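Local coordinates for coenzyme F420-dependent N(5),N(10)-methenyltetrahydromethanopterin reductase-related protein (Desulfurobacterium thermolithotrophum DSM 11699, PDB 6HUZ) that binds the iron-guanylylpyridinol cofactor and methenyltetrahydrofolate, using tetrahydrofolate derivatives as substrates as a bacterial paralogue of [Fe]-hydrogenase, at residues A[17-20]-A[21-24]; A[229-232]-A[233-236]; A[260-264]-A[265-269]; A[325-328]-A[329-333]. One frame throughout, in Å; residues are numbered along the deposited sequence. Where two conformers were deposited one is given.

All four interactions are local and sit where one helix gives way to the next, and all touch the second subunit of the dimer. Interactions 1 and 2 lie about 43 Å apart (centres) in one chain, yet dimerisation joins them at the substrate: the methenyltetrahydrofolate held by Thr-230 is also hydrogen-bonded by Lys-17 of the second subunit. Interactions 2 and 3 occupy the two ends of helix 232-262, with centres about 24 Å apart, and Met-267 of interaction 3 has its side chain about 9 Å from a bound methenyltetrahydrofolate. Interaction 4 is a surface junction, its centre about 46 Å from that of interaction 1 and across the middle of the chain.

Interaction 1 (A[17-20]-A[21-24]); sequences KLNV and PEKL
Asn-19 O receives Lys-23 N at 2.9 Å in an almost straight bond (172°), and Val-20 O receives Leu-24 N at 2.9 Å, which together wind the short helix 20-23. Asn-19 holds the N-cap position and is also the centre of an inverse gamma turn, closed by a weak bond from Val-20 N to Leu-18 O. Glu-22 N adds a further weak bond to Asn-19 O. Pro-21, in the first helical turn, lacks an N-H to offer but needs none there.

With CG anti to the backbone nitrogen (chi1 -167°), the amide of Asn-19 is laid against the start of the helix, where ND2 rests 3.2 Å from Glu-22 CB and OD1 comes within 3.6 Å of Pro-21 CD. The amide and the Glu-22 carboxylate are turned 57° apart. Replacing Asn-19 by an alanine removes the amide and would probably open a gap beside Glu-22 CB and Pro-21 CD.

Val-20 is buried against Tyr-30, Ile-150 and Thr-153, whereas Lys-23 and Leu-18 pack on Ile-227 of the second subunit. Just before the turn, Lys-17 NZ hydrogen-bonds to methenyltetrahydrofolate, placing this junction beside the substrate pocket. Beyond the backbone bonds, Lys-23 CG lies 3.2 Å from Asn-19 O.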
loop_
_atom_site.group_PDB
_atom_site.type_symbol
_atom_site.label_atom_id
_atom_site.label_comp_id
_atom_site.label_asym_id
_atom_site.label_seq_id
_atom_site.Cartn_x
_atom_site.Cartn_y
_atom_site.Cartn_z
ATOM N N LYS A 17 -9.122 9.805 28.241
ATOM C CA LYS A 17 -8.398 8.806 27.487
ATOM C C LYS A 17 -7.488 9.505 26.523
ATOM O O LYS A 17 -6.279 9.290 26.583
ATOM C CB LYS A 17 -9.381 7.845 26.837
ATOM C CG LYS A 17 -10.176 7.164 27.940
ATOM C CD LYS A 17 -11.152 6.137 27.429
ATOM C CE LYS A 17 -11.896 5.513 28.600
ATOM N NZ LYS A 17 -12.485 4.189 28.253
ATOM N N LEU A 18 -8.052 10.358 25.665
ATOM C CA LEU A 18 -7.299 11.177 24.727
ATOM C C LEU A 18 -7.513 12.608 25.262
ATOM O O LEU A 18 -8.632 13.144 25.254
ATOM C CB LEU A 18 -7.772 11.025 23.268
ATOM C CG LEU A 18 -6.977 11.806 22.194
ATOM C CD1 LEU A 18 -5.583 11.177 21.924
ATOM C CD2 LEU A 18 -7.722 11.810 20.868
ATOM N N ASN A 19 -6.446 13.198 25.776
ATOM C CA ASN A 19 -6.451 14.546 26.307
ATOM C C ASN A 19 -6.563 15.519 25.108
ATOM O O ASN A 19 -5.573 16.138 24.751
ATOM C CB ASN A 19 -5.137 14.775 27.036
ATOM C CG ASN A 19 -5.160 16.021 27.876
ATOM O OD1 ASN A 19 -6.140 16.759 27.875
ATOM N ND2 ASN A 19 -4.086 16.281 28.609
ATOM N N VAL A 20 -7.751 15.640 24.495
ATOM C CA VAL A 20 -7.982 16.497 23.318
ATOM C C VAL A 20 -7.666 18.007 23.562
ATOM O O VAL A 20 -7.056 18.638 22.690
ATOM C CB VAL A 20 -9.393 16.280 22.714
ATOM C CG1 VAL A 20 -9.653 17.266 21.581
ATOM C CG2 VAL A 20 -9.535 14.847 22.191
ATOM N N PRO A 21 -8.022 18.629 24.691
ATOM C CA PRO A 21 -7.656 20.050 24.857
ATOM C C PRO A 21 -6.133 20.265 24.783
ATOM O O PRO A 21 -5.677 21.269 24.246
ATOM C CB PRO A 21 -8.231 20.413 26.240
ATOM C CG PRO A 21 -9.277 19.390 26.522
ATOM C CD PRO A 21 -8.763 18.124 25.865
ATOM N N GLU A 22 -5.353 19.315 25.309
ATOM C CA GLU A 22 -3.894 19.388 25.313
ATOM C C GLU A 22 -3.238 19.021 23.969
ATOM O O GLU A 22 -2.368 19.754 23.487
ATOM C CB GLU A 22 -3.343 18.442 26.397
ATOM C CG GLU A 22 -1.951 18.788 26.909
ATOM C CD GLU A 22 -0.786 18.474 25.986
ATOM O OE1 GLU A 22 0.055 19.376 25.766
ATOM O OE2 GLU A 22 -0.710 17.329 25.485
ATOM N N LYS A 23 -3.642 17.873 23.389
ATOM C CA LYS A 23 -3.088 17.356 22.153
ATOM C C LYS A 23 -3.529 18.103 20.910
ATOM O O LYS A 23 -2.747 18.213 19.968
ATOM C CB LYS A 23 -3.459 15.868 21.985
ATOM C CG LYS A 23 -3.045 14.969 23.154
ATOM C CD LYS A 23 -1.793 14.209 22.868
ATOM C CE LYS A 23 -1.638 13.036 23.796
ATOM N NZ LYS A 23 -0.214 12.782 24.114
ATOM N N LEU A 24 -4.767 18.574 20.869
ATOM C CA LEU A 24 -5.254 19.269 19.679
ATOM C C LEU A 24 -5.732 20.696 19.927
ATOM O O LEU A 24 -5.314 21.599 19.199
ATOM C CB LEU A 24 -6.343 18.436 19.025
ATOM C CG LEU A 24 -5.876 17.056 18.526
ATOM C CD1 LEU A 24 -7.043 16.110 18.399
ATOM C CD2 LEU A 24 -5.125 17.157 17.180
#

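Interaction 2 (A[229-232]-A[233-236]); sequences KTKR and SMTE. With NA (sodium ion), chain I; GUE (5,10-Methenyltetrahydrofolate), chain C.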
loop_
_atom_site.group_PDB
_atom_site.type_symbol
_atom_site.label_atom_id
_atom_site.label_comp_id
_atom_site.label_asym_id
_atom_site.label_seq_id
_atom_site.Cartn_x
_atom_site.Cartn_y
_atom_site.Cartn_z
ATOM N N LYS A 229 16.461 8.064 -13.780
ATOM C CA LYS A 229 16.098 8.322 -15.182
ATOM C C LYS A 229 15.439 7.049 -15.801
ATOM O O LYS A 229 15.714 6.654 -16.940
ATOM C CB LYS A 229 17.289 8.868 -15.982
ATOM C CG LYS A 229 17.568 10.343 -15.638
ATOM C CD LYS A 229 19.041 10.713 -15.811
ATOM C CE LYS A 229 19.303 12.180 -15.572
ATOM N NZ LYS A 229 20.760 12.494 -15.631
ATOM N N THR A 230 14.567 6.415 -14.993
ATOM C CA THR A 230 13.834 5.191 -15.370
ATOM C C THR A 230 12.463 5.564 -15.965
ATOM O O THR A 230 12.074 6.725 -15.868
ATOM C CB THR A 230 13.765 4.200 -14.180
ATOM O OG1 THR A 230 13.296 2.943 -14.673
ATOM C CG2 THR A 230 12.857 4.673 -13.050
ATOM N N LYS A 231 11.745 4.597 -16.583
ATOM C CA LYS A 231 10.428 4.828 -17.219
ATOM C C LYS A 231 9.276 4.996 -16.211
ATOM O O LYS A 231 9.254 4.339 -15.164
ATOM C CB LYS A 231 10.047 3.630 -18.114
ATOM C CG LYS A 231 10.802 3.495 -19.410
ATOM C CD LYS A 231 10.397 2.202 -20.127
ATOM C CE LYS A 231 11.486 1.633 -21.014
ATOM N NZ LYS A 231 11.279 1.957 -22.452
ATOM N N ARG A 232 8.285 5.840 -16.555
ATOM C CA ARG A 232 7.103 6.079 -15.705
ATOM C C ARG A 232 6.399 4.764 -15.439
ATOM O O ARG A 232 5.999 4.476 -14.309
ATOM C CB ARG A 232 6.132 7.031 -16.427
ATOM C CG ARG A 232 4.804 7.240 -15.701
ATOM C CD ARG A 232 4.816 8.348 -14.682
ATOM N NE ARG A 232 3.429 8.666 -14.323
ATOM C CZ ARG A 232 2.695 9.591 -14.920
ATOM N NH1 ARG A 232 1.436 9.787 -14.550
ATOM N NH2 ARG A 232 3.211 10.330 -15.897
ATOM N N SER A 233 6.251 3.950 -16.485
ATOM C CA SER A 233 5.585 2.661 -16.352
ATOM C C SER A 233 6.279 1.805 -15.290
ATOM O O SER A 233 5.615 1.131 -14.521
ATOM C CB SER A 233 5.553 1.932 -17.694
ATOM O OG SER A 233 6.847 1.567 -18.137
ATOM N N MET A 234 7.614 1.835 -15.255
ATOM C CA MET A 234 8.363 1.059 -14.276
ATOM C C MET A 234 8.151 1.613 -12.912
ATOM O O MET A 234 7.951 0.854 -11.966
ATOM C CB MET A 234 9.858 1.038 -14.639
ATOM C CG MET A 234 10.095 0.295 -15.912
ATOM S SD MET A 234 11.779 0.454 -16.485
ATOM C CE MET A 234 12.656 -0.552 -15.207
ATOM N N THR A 235 8.175 2.945 -12.787
ATOM C CA THR A 235 7.947 3.576 -11.487
ATOM C C THR A 235 6.543 3.251 -10.928
ATOM O O THR A 235 6.407 2.876 -9.762
ATOM C CB THR A 235 8.134 5.088 -11.629
ATOM O OG1 THR A 235 9.469 5.337 -12.035
ATOM C CG2 THR A 235 7.825 5.853 -10.315
ATOM N N GLU A 236 5.514 3.364 -11.744
ATOM C CA GLU A 236 4.151 3.098 -11.270
ATOM C C GLU A 236 3.964 1.644 -10.916
ATOM O O GLU A 236 3.220 1.363 -9.994
ATOM C CB GLU A 236 3.100 3.524 -12.306
ATOM C CG GLU A 236 3.069 5.026 -12.473
ATOM C CD GLU A 236 1.881 5.545 -13.248
ATOM O OE1 GLU A 236 1.154 4.738 -13.872
ATOM O OE2 GLU A 236 1.689 6.781 -13.237
HETATM NA NA NA I . -0.013 6.779 -15.678
HETATM N N1 GUE C . 18.891 -0.075 -4.851
HETATM C C2 GUE C . 18.129 -1.192 -4.696
HETATM N N3 GUE C . 17.581 -1.851 -5.722
HETATM C C4 GUE C . 17.739 -1.492 -6.985
HETATM C C6 GUE C . 20.136 0.947 -8.676
HETATM C "C1'" GUE C . 17.029 1.574 -14.288
HETATM C "C2'" GUE C . 16.155 1.278 -13.234
HETATM C "C3'" GUE C . 16.637 1.173 -11.926
HETATM C "C4'" GUE C . 18.005 1.338 -11.652
HETATM C "C5'" GUE C . 18.876 1.606 -12.721
HETATM O O4 GUE C . 17.210 -2.166 -7.894
HETATM C C4A GUE C . 18.584 -0.306 -7.242
HETATM N N5 GUE C . 18.846 0.302 -8.471
HETATM C C7 GUE C . 20.160 2.026 -7.600
HETATM N N8 GUE C . 19.921 1.490 -6.263
HETATM C C8A GUE C . 19.149 0.390 -6.085
HETATM N N2 GUE C . 17.904 -1.611 -3.426
HETATM C C9 GUE C . 19.862 1.690 -9.993
HETATM N N10 GUE C . 18.549 1.161 -10.356
HETATM C "C6'" GUE C . 18.385 1.728 -14.020
HETATM C C11 GUE C . 16.522 1.692 -15.709
HETATM O O11 GUE C . 15.333 1.870 -15.930
HETATM N N GUE C . 17.396 1.570 -16.715
HETATM C CA GUE C . 16.979 1.492 -18.116
HETATM C C GUE C . 17.502 0.240 -18.792
HETATM O OX1 GUE C . 18.562 -0.290 -18.370
HETATM O OX2 GUE C . 16.869 -0.253 -19.751
HETATM C CB GUE C . 17.370 2.752 -18.897
HETATM C CG GUE C . 18.073 3.816 -18.046
HETATM C CD GUE C . 18.575 4.997 -18.866
HETATM O OE1 GUE C . 18.353 6.159 -18.427
HETATM O OE2 GUE C . 19.203 4.772 -19.936
HETATM C C1 GUE C . 18.014 0.465 -9.426
HETATM O O HOH W 1 9.978 7.785 -13.910
HETATM O O HOH W 2 1.317 7.460 -17.985
#
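The guanidinium of Arg-232 meets Glu-236 at its edge, while a sodium-bound water lies above one face, over its centre. Arg-232 NE gives the main bond of this salt bridge, 2.8 Å to Glu-236 OE2, and NH1 adds a weak one to the same oxygen. The two flat groups stand 72° apart, and OE2 is met from above the carboxylate plane, so this is not a side-by-side pairing. A bend at chi2 (87°) brings the guanidinium back to Glu-236, one helical turn on.

Both carboxylate oxygens of Glu-236 bind the sodium ion, and Glu-256 and Lys-356 of the second subunit also bind this ion. Glu-236 OE2 also accepts a hydrogen bond from Leu-255 N of that subunit, so arginine, metal and a neighbouring backbone all hold it. Arg-232 NH1 has a second acid partner in Glu-304 of the second subunit.

In the loop before the helix, Thr-230 OG1 donates to O11 of methenyltetrahydrofolate at 2.6 Å, and Met-234 SD lies 3.4 Å from Thr-230 OG1. Lys-231, the N-cap residue, takes Thr-235 N on its carbonyl O at 3.0 Å. One water joins Thr-230 O and Thr-235 OG1.

The contact spans the short loop between helices 207-228 and 232-262 and the first turn of the latter: Thr-230 and Thr-235 rest on Ser-224, and Arg-232 on Tyr-221, of the preceding helix.

Interaction 3 (A[260-264]-A[265-269]); sequences KLLNV and DAMKA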
loop_
_atom_site.group_PDB
_atom_site.type_symbol
_atom_site.label_atom_id
_atom_site.label_comp_id
_atom_site.label_asym_id
_atom_site.label_seq_id
_atom_site.Cartn_x
_atom_site.Cartn_y
_atom_site.Cartn_z
ATOM N N LYS A 260 7.771 -10.534 9.743
ATOM C CA LYS A 260 8.567 -11.742 9.518
ATOM C C LYS A 260 8.835 -12.012 8.041
ATOM O O LYS A 260 9.947 -12.397 7.669
ATOM C CB LYS A 260 7.855 -12.966 10.107
ATOM C CG LYS A 260 8.627 -14.279 9.941
ATOM C CD LYS A 260 9.928 -14.270 10.723
ATOM C CE LYS A 260 10.404 -15.662 11.073
ATOM N NZ LYS A 260 9.486 -16.363 12.016
ATOM N N LEU A 261 7.834 -11.855 7.204
ATOM C CA LEU A 261 8.050 -12.144 5.791
ATOM C C LEU A 261 8.854 -11.096 5.018
ATOM O O LEU A 261 9.665 -11.493 4.201
ATOM C CB LEU A 261 6.716 -12.440 5.123
ATOM C CG LEU A 261 6.023 -13.691 5.719
ATOM C CD1 LEU A 261 4.535 -13.688 5.401
ATOM C CD2 LEU A 261 6.698 -14.971 5.235
ATOM N N LEU A 262 8.671 -9.785 5.249
ATOM C CA LEU A 262 9.463 -8.819 4.464
ATOM C C LEU A 262 10.949 -8.799 4.868
ATOM O O LEU A 262 11.828 -8.582 4.013
ATOM C CB LEU A 262 8.889 -7.395 4.583
ATOM C CG LEU A 262 7.627 -7.106 3.801
ATOM C CD1 LEU A 262 7.138 -5.685 4.080
ATOM C CD2 LEU A 262 7.874 -7.273 2.304
ATOM N N ASN A 263 11.223 -9.013 6.169
ATOM C CA ASN A 263 12.573 -9.001 6.751
ATOM C C ASN A 263 13.069 -7.542 6.870
ATOM O O ASN A 263 13.504 -6.910 5.891
ATOM C CB ASN A 263 13.575 -9.911 5.999
ATOM C CG ASN A 263 14.872 -10.095 6.782
ATOM O OD1 ASN A 263 15.390 -9.153 7.386
ATOM N ND2 ASN A 263 15.441 -11.295 6.799
ATOM N N VAL A 264 12.998 -7.010 8.083
ATOM C CA VAL A 264 13.407 -5.619 8.367
ATOM C C VAL A 264 14.900 -5.407 8.003
ATOM O O VAL A 264 15.275 -4.408 7.390
ATOM C CB VAL A 264 13.139 -5.304 9.865
ATOM C CG1 VAL A 264 13.841 -4.028 10.304
ATOM C CG2 VAL A 264 11.640 -5.201 10.138
ATOM N N ASP A 265 15.742 -6.345 8.389
ATOM C CA ASP A 265 17.180 -6.244 8.089
ATOM C C ASP A 265 17.409 -6.125 6.590
ATOM O O ASP A 265 18.241 -5.329 6.164
ATOM C CB ASP A 265 17.933 -7.462 8.637
ATOM C CG ASP A 265 18.019 -7.421 10.149
ATOM O OD1 ASP A 265 17.916 -6.311 10.716
ATOM O OD2 ASP A 265 18.178 -8.501 10.769
ATOM N N ALA A 266 16.688 -6.922 5.802
ATOM C CA ALA A 266 16.810 -6.908 4.342
ATOM C C ALA A 266 16.329 -5.595 3.801
ATOM O O ALA A 266 16.971 -5.024 2.937
ATOM C CB ALA A 266 15.993 -8.039 3.729
ATOM N N MET A 267 15.172 -5.101 4.291
ATOM C CA MET A 267 14.660 -3.851 3.809
ATOM C C MET A 267 15.651 -2.750 4.124
ATOM O O MET A 267 15.963 -1.949 3.270
ATOM C CB MET A 267 13.330 -3.544 4.485
ATOM C CG MET A 267 12.214 -4.430 3.989
ATOM S SD MET A 267 10.603 -3.761 4.477
ATOM C CE MET A 267 10.645 -4.039 6.226
ATOM N N LYS A 268 16.173 -2.715 5.347
ATOM C CA LYS A 268 17.125 -1.662 5.705
ATOM C C LYS A 268 18.381 -1.671 4.818
ATOM O O LYS A 268 18.858 -0.613 4.422
ATOM C CB LYS A 268 17.525 -1.867 7.154
ATOM C CG LYS A 268 18.518 -0.871 7.715
ATOM C CD LYS A 268 18.967 -1.273 9.140
ATOM C CE LYS A 268 17.975 -2.121 9.928
ATOM N NZ LYS A 268 18.623 -2.712 11.134
ATOM N N ALA A 269 18.917 -2.860 4.539
ATOM C CA ALA A 269 20.113 -3.025 3.718
ATOM C C ALA A 269 19.833 -2.558 2.305
ATOM O O ALA A 269 20.553 -1.711 1.786
ATOM C CB ALA A 269 20.529 -4.479 3.715
HETATM O O HOH W 3 15.568 -10.198 10.499
#
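A chi1 of -168° at Asn-263 lays its side chain out beside the carbonyl carbon and swings OD1 over the start of the next helix to accept Ala-266 N at 3.0 Å. In Met-267 the bend at chi3 (-70°) folds the methyl back, and CE settles 3.8 Å from Val-264 CA while SD lies 4.0 Å from Leu-262 CD1. The capping bond reaches OD1 from well above the amide plane, 56° out of it. A water also donates to OD1 and to Asp-265 OD2, bridging the two side chains.

Asn-263 thus serves as N-cap of helix 264-271 and, with its positive phi, is the first residue past helix 232-262, making the junction a single-residue break between two helices. Its carbonyl O takes Met-267 N at 2.9 Å, and Val-264 O takes Lys-268 N at 2.8 Å. With a leucine at Asn-263, Ala-266 N is likely to lose its side-chain acceptor and the bridging water one of its two partners. Leu-262 packs on Ile-246 and Leu-249 of its own helix and on Val-202 of the second subunit, whose Phe-214 meets Met-267.

Interaction 4 (A[325-328]-A[329-333]); sequences EHME and DLVGD
Backbone bonds carry the last turns of helix 320-331: Asp-329 N donates to Glu-325 O, Leu-330 N to His-326 O at 2.9 Å, and Val-331 N to Met-327 O at 2.8 Å. The last link is weak, Gly-332 N to Glu-328 O at 3.0 Å, and Gly-332 CA adds a C-H...O contact to that same oxygen.

Among apolar groups, Met-327 CE lies alongside Val-331 CG2 at 4.0 Å, the two side chains pointing the same way. Met-327 and Leu-330 further pack on Met-327 and Leu-330 of the second subunit.

Of the acidic groups, Glu-328 is bent at chi2 (-72°), which brings its carboxylate alongside that of Asp-333. The two carboxylates are nearly coplanar, and Glu-328 OE2 stands only 2.5 Å from Asp-333 OD1, close enough that one acid probably holds a proton. Asp-333 also has outside partners, a hydrogen bond between OD1 and the OH of Tyr-315 of the second subunit and a salt bridge from OD2 to Lys-337. Glu-325 instead pairs with Lys-252 of the second subunit.

At Gly-332, with its positive phi, a side chain would jam against the carbonyl O of Val-331. Gly-332 stands at the N-cap position of helix 333-345, so a glycine breaks the chain of helical residues between helices 320-331 and 333-345, here set against the dimer partner.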
loop_
_atom_site.group_PDB
_atom_site.type_symbol
_atom_site.label_atom_id
_atom_site.label_comp_id
_atom_site.label_asym_id
_atom_site.label_seq_id
_atom_site.Cartn_x
_atom_site.Cartn_y
_atom_site.Cartn_z
ATOM N N GLU A 325 -12.015 -6.911 -11.867
ATOM C CA GLU A 325 -12.554 -6.940 -13.228
ATOM C C GLU A 325 -12.903 -8.365 -13.668
ATOM O O GLU A 325 -13.948 -8.572 -14.258
ATOM C CB GLU A 325 -11.542 -6.355 -14.227
ATOM C CG GLU A 325 -11.565 -4.842 -14.283
ATOM C CD GLU A 325 -10.442 -4.251 -15.112
ATOM O OE1 GLU A 325 -9.687 -3.409 -14.572
ATOM O OE2 GLU A 325 -10.313 -4.630 -16.299
ATOM N N HIS A 326 -12.023 -9.317 -13.402
ATOM C CA HIS A 326 -12.226 -10.717 -13.770
ATOM C C HIS A 326 -13.417 -11.299 -13.026
ATOM O O HIS A 326 -14.248 -11.982 -13.631
ATOM C CB HIS A 326 -10.974 -11.546 -13.458
ATOM C CG HIS A 326 -9.962 -11.541 -14.564
ATOM N ND1 HIS A 326 -8.954 -10.586 -14.624
ATOM C CD2 HIS A 326 -9.837 -12.369 -15.624
ATOM C CE1 HIS A 326 -8.249 -10.867 -15.709
ATOM N NE2 HIS A 326 -8.740 -11.937 -16.340
ATOM N N MET A 327 -13.486 -11.054 -11.713
ATOM C CA MET A 327 -14.591 -11.538 -10.884
ATOM C C MET A 327 -15.920 -10.969 -11.373
ATOM O O MET A 327 -16.888 -11.724 -11.519
ATOM C CB MET A 327 -14.374 -11.156 -9.420
ATOM C CG MET A 327 -13.464 -12.104 -8.710
ATOM S SD MET A 327 -14.244 -13.733 -8.556
ATOM C CE MET A 327 -15.189 -13.448 -7.087
ATOM N N GLU A 328 -15.968 -9.650 -11.650
ATOM C CA GLU A 328 -17.190 -9.006 -12.155
ATOM C C GLU A 328 -17.634 -9.671 -13.473
ATOM O O GLU A 328 -18.827 -9.860 -13.684
ATOM C CB GLU A 328 -16.970 -7.502 -12.427
ATOM C CG GLU A 328 -16.931 -6.621 -11.190
ATOM C CD GLU A 328 -18.250 -6.398 -10.482
ATOM O OE1 GLU A 328 -19.300 -6.821 -11.013
ATOM O OE2 GLU A 328 -18.233 -5.803 -9.383
ATOM N N ASP A 329 -16.674 -10.003 -14.359
ATOM C CA ASP A 329 -16.971 -10.639 -15.655
ATOM C C ASP A 329 -17.434 -12.083 -15.488
ATOM O O ASP A 329 -18.267 -12.560 -16.247
ATOM C CB ASP A 329 -15.719 -10.640 -16.560
ATOM C CG ASP A 329 -15.362 -9.298 -17.165
ATOM O OD1 ASP A 329 -16.250 -8.416 -17.230
ATOM O OD2 ASP A 329 -14.197 -9.127 -17.571
ATOM N N LEU A 330 -16.874 -12.781 -14.510
ATOM C CA LEU A 330 -17.182 -14.184 -14.235
ATOM C C LEU A 330 -18.485 -14.401 -13.418
ATOM O O LEU A 330 -19.335 -15.222 -13.787
ATOM C CB LEU A 330 -15.963 -14.735 -13.465
ATOM C CG LEU A 330 -15.922 -16.218 -13.161
ATOM C CD1 LEU A 330 -16.051 -17.052 -14.428
ATOM C CD2 LEU A 330 -14.621 -16.568 -12.475
ATOM N N VAL A 331 -18.666 -13.669 -12.331
ATOM C CA VAL A 331 -19.855 -13.878 -11.498
ATOM C C VAL A 331 -20.778 -12.698 -11.301
ATOM O O VAL A 331 -21.855 -12.895 -10.744
ATOM C CB VAL A 331 -19.439 -14.451 -10.115
ATOM C CG1 VAL A 331 -18.856 -15.851 -10.256
ATOM C CG2 VAL A 331 -18.442 -13.534 -9.406
ATOM N N GLY A 332 -20.396 -11.498 -11.733
ATOM C CA GLY A 332 -21.256 -10.337 -11.545
ATOM C C GLY A 332 -21.009 -9.650 -10.219
ATOM O O GLY A 332 -20.349 -10.199 -9.332
ATOM N N ASP A 333 -21.566 -8.439 -10.088
ATOM C CA ASP A 333 -21.413 -7.548 -8.932
ATOM C C ASP A 333 -21.982 -7.974 -7.621
ATOM O O ASP A 333 -21.316 -7.814 -6.594
ATOM C CB ASP A 333 -21.993 -6.167 -9.241
ATOM C CG ASP A 333 -21.479 -5.146 -8.258
ATOM O OD1 ASP A 333 -20.255 -4.936 -8.212
ATOM O OD2 ASP A 333 -22.293 -4.579 -7.517
#